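Local coordinates for NAP1-binding protein 2 (Saccharomyces cerevisiae, PDB 1YN8), which negatively regulates the HOG osmostress pathway as an adaptor that brings the phosphatase PTC1 to the kinase PBS2, and is represented here by its SH3 domain, at residues Q34-A39 and L49-F54. Sequence-based numbering, arbitrary orientation. Where two conformers were deposited one is given.
Sequences QGWLVA and LVPEEF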
loop_
_atom_site.group_PDB
_atom_site.type_symbol
_atom_site.label_atom_id
_atom_site.label_comp_id
_atom_site.label_asym_id
_atom_site.label_seq_id
_atom_site.Cartn_x
_atom_site.Cartn_y
_atom_site.Cartn_z
ATOM N N GLN A 34 2.667 13.610 3.206
ATOM C CA GLN A 34 2.113 13.332 4.528
ATOM C C GLN A 34 0.905 12.393 4.386
ATOM O O GLN A 34 -0.098 12.752 3.773
ATOM C CB GLN A 34 1.686 14.648 5.197
ATOM C CG GLN A 34 0.918 14.523 6.530
ATOM C CD GLN A 34 0.015 15.729 6.833
ATOM O OE1 GLN A 34 -1.151 15.555 7.208
ATOM N NE2 GLN A 34 0.541 16.950 6.669
ATOM N N GLY A 35 1.009 11.205 4.960
ATOM C CA GLY A 35 -0.118 10.288 5.036
ATOM C C GLY A 35 -0.312 9.370 3.848
ATOM O O GLY A 35 -1.233 8.552 3.872
ATOM N N TRP A 36 0.571 9.445 2.835
ATOM C CA TRP A 36 0.433 8.639 1.608
ATOM C C TRP A 36 1.745 7.942 1.197
ATOM O O TRP A 36 2.771 8.612 1.008
ATOM C CB TRP A 36 -0.053 9.536 0.443
ATOM C CG TRP A 36 -1.481 10.094 0.603
ATOM C CD1 TRP A 36 -1.847 11.389 0.828
ATOM C CD2 TRP A 36 -2.697 9.344 0.513
ATOM N NE1 TRP A 36 -3.227 11.495 0.901
ATOM C CE2 TRP A 36 -3.769 10.253 0.707
ATOM C CE3 TRP A 36 -2.986 7.993 0.277
ATOM C CZ2 TRP A 36 -5.101 9.847 0.676
ATOM C CZ3 TRP A 36 -4.333 7.590 0.250
ATOM C CH2 TRP A 36 -5.350 8.502 0.443
ATOM N N LEU A 37 1.647 6.619 1.021
ATOM C CA LEU A 37 2.713 5.812 0.456
ATOM C C LEU A 37 2.329 5.343 -0.969
ATOM O O LEU A 37 1.142 5.081 -1.245
ATOM C CB LEU A 37 2.981 4.595 1.355
ATOM C CG LEU A 37 3.301 4.868 2.837
ATOM C CD1 LEU A 37 3.463 3.534 3.516
ATOM C CD2 LEU A 37 4.537 5.706 3.015
ATOM N N VAL A 38 3.341 5.185 -1.832
ATOM C CA VAL A 38 3.198 4.504 -3.119
ATOM C C VAL A 38 3.624 3.034 -2.923
ATOM O O VAL A 38 4.781 2.735 -2.554
ATOM C CB VAL A 38 4.057 5.130 -4.247
ATOM C CG1 VAL A 38 3.919 4.306 -5.548
ATOM C CG2 VAL A 38 3.654 6.553 -4.519
ATOM N N ALA A 39 2.687 2.145 -3.199
ATOM C CA ALA A 39 2.822 0.717 -2.973
ATOM C C ALA A 39 2.579 -0.076 -4.251
ATOM O O ALA A 39 1.828 0.368 -5.136
ATOM C CB ALA A 39 1.864 0.289 -1.915
ATOM N N LEU A 49 -1.515 4.640 -4.590
ATOM C CA LEU A 49 -1.406 5.246 -3.254
ATOM C C LEU A 49 -2.268 4.552 -2.204
ATOM O O LEU A 49 -3.448 4.213 -2.450
ATOM C CB LEU A 49 -1.753 6.740 -3.295
ATOM C CG LEU A 49 -0.634 7.667 -3.785
ATOM C CD1 LEU A 49 -0.425 7.537 -5.283
ATOM C CD2 LEU A 49 -0.923 9.094 -3.421
ATOM N N VAL A 50 -1.670 4.378 -1.024
ATOM C CA VAL A 50 -2.351 3.810 0.158
ATOM C C VAL A 50 -2.078 4.697 1.403
ATOM O O VAL A 50 -1.045 5.388 1.461
ATOM C CB VAL A 50 -1.886 2.367 0.441
ATOM C CG1 VAL A 50 -2.095 1.489 -0.831
ATOM C CG2 VAL A 50 -0.407 2.328 0.924
ATOM N N PRO A 51 -2.970 4.647 2.404
ATOM C CA PRO A 51 -2.699 5.416 3.620
ATOM C C PRO A 51 -1.442 4.908 4.386
ATOM O O PRO A 51 -1.283 3.703 4.567
ATOM C CB PRO A 51 -3.966 5.194 4.471
ATOM C CG PRO A 51 -5.030 4.700 3.505
ATOM C CD PRO A 51 -4.247 3.919 2.496
ATOM N N GLU A 52 -0.615 5.844 4.872
ATOM C CA GLU A 52 0.596 5.518 5.638
ATOM C C GLU A 52 0.311 4.645 6.879
ATOM O O GLU A 52 1.105 3.733 7.230
ATOM C CB GLU A 52 1.300 6.801 6.049
ATOM C CG GLU A 52 2.716 6.606 6.567
ATOM C CD GLU A 52 3.390 7.924 6.911
ATOM O OE1 GLU A 52 2.692 8.949 7.029
ATOM O OE2 GLU A 52 4.623 7.917 7.090
ATOM N N GLU A 53 -0.807 4.928 7.554
ATOM C CA GLU A 53 -1.171 4.176 8.775
ATOM C C GLU A 53 -1.833 2.780 8.540
ATOM O O GLU A 53 -2.176 2.091 9.520
ATOM C CB GLU A 53 -2.080 5.041 9.673
ATOM C CG GLU A 53 -1.405 6.349 10.242
ATOM C CD GLU A 53 -0.033 6.102 10.892
ATOM O OE1 GLU A 53 0.040 5.274 11.833
ATOM O OE2 GLU A 53 0.972 6.734 10.456
ATOM N N PHE A 54 -2.050 2.382 7.276
ATOM C CA PHE A 54 -2.731 1.121 6.928
ATOM C C PHE A 54 -1.737 -0.013 6.581
ATOM O O PHE A 54 -2.166 -1.108 6.204
ATOM C CB PHE A 54 -3.693 1.319 5.739
ATOM C CG PHE A 54 -5.094 1.819 6.118
ATOM C CD1 PHE A 54 -5.259 2.975 6.885
ATOM C CD2 PHE A 54 -6.241 1.161 5.667
ATOM C CE1 PHE A 54 -6.523 3.456 7.207
ATOM C CE2 PHE A 54 -7.524 1.636 6.004
ATOM C CZ PHE A 54 -7.648 2.787 6.764
#
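Leu-37 and Val-50 trade two backbone hydrogen bonds, Leu-37 N to Val-50 O at 3.0 Å and Val-50 N to Leu-37 O at 2.9 Å, as an antiparallel pair in the hairpin of strands 36-40 and 47-51 of this SH3 barrel. The strand segments are strongly twisted, with 134° between their directions. On one side, Leu-37 CB meets Val-50 CG2 at 4.1 Å, and Ala-39 CB reaches the same methyl; Ile-28 and Leu-18 continue this buried layer. The other side belongs to Trp-36, the signature tryptophan of SH3 domains, which in relatives lines the groove for proline-rich peptides. With CG anti to its carbonyl carbon (chi1 -66°), its indole reaches over residues 49-51: CE3 lies 3.5 Å from Val-50 O, and CZ3 sits near Pro-51 N and 4.3 Å from Pro-51 CD. Leu-49 CB lies 4.0 Å from Trp-36 CE3. An alanine in place of Trp-36 would probably leave Leu-49 CB and the Pro-51 ring without their aromatic neighbour and open a gap over the Val-50 carbonyl. Beyond Pro-51 the chain turns, and the extended side chain of Glu-52 runs across Leu-37, Glu-52 CG 4.1 Å from Leu-37 CD2, while OE2 has a weak, long ion pair with Lys-31. Where the pairing ends, Glu-52 N donates to Gly-35 O at 3.0 Å; this bond is nearly straight at hydrogen, yet its donor stands above the carbonyl plane, 63° out of it.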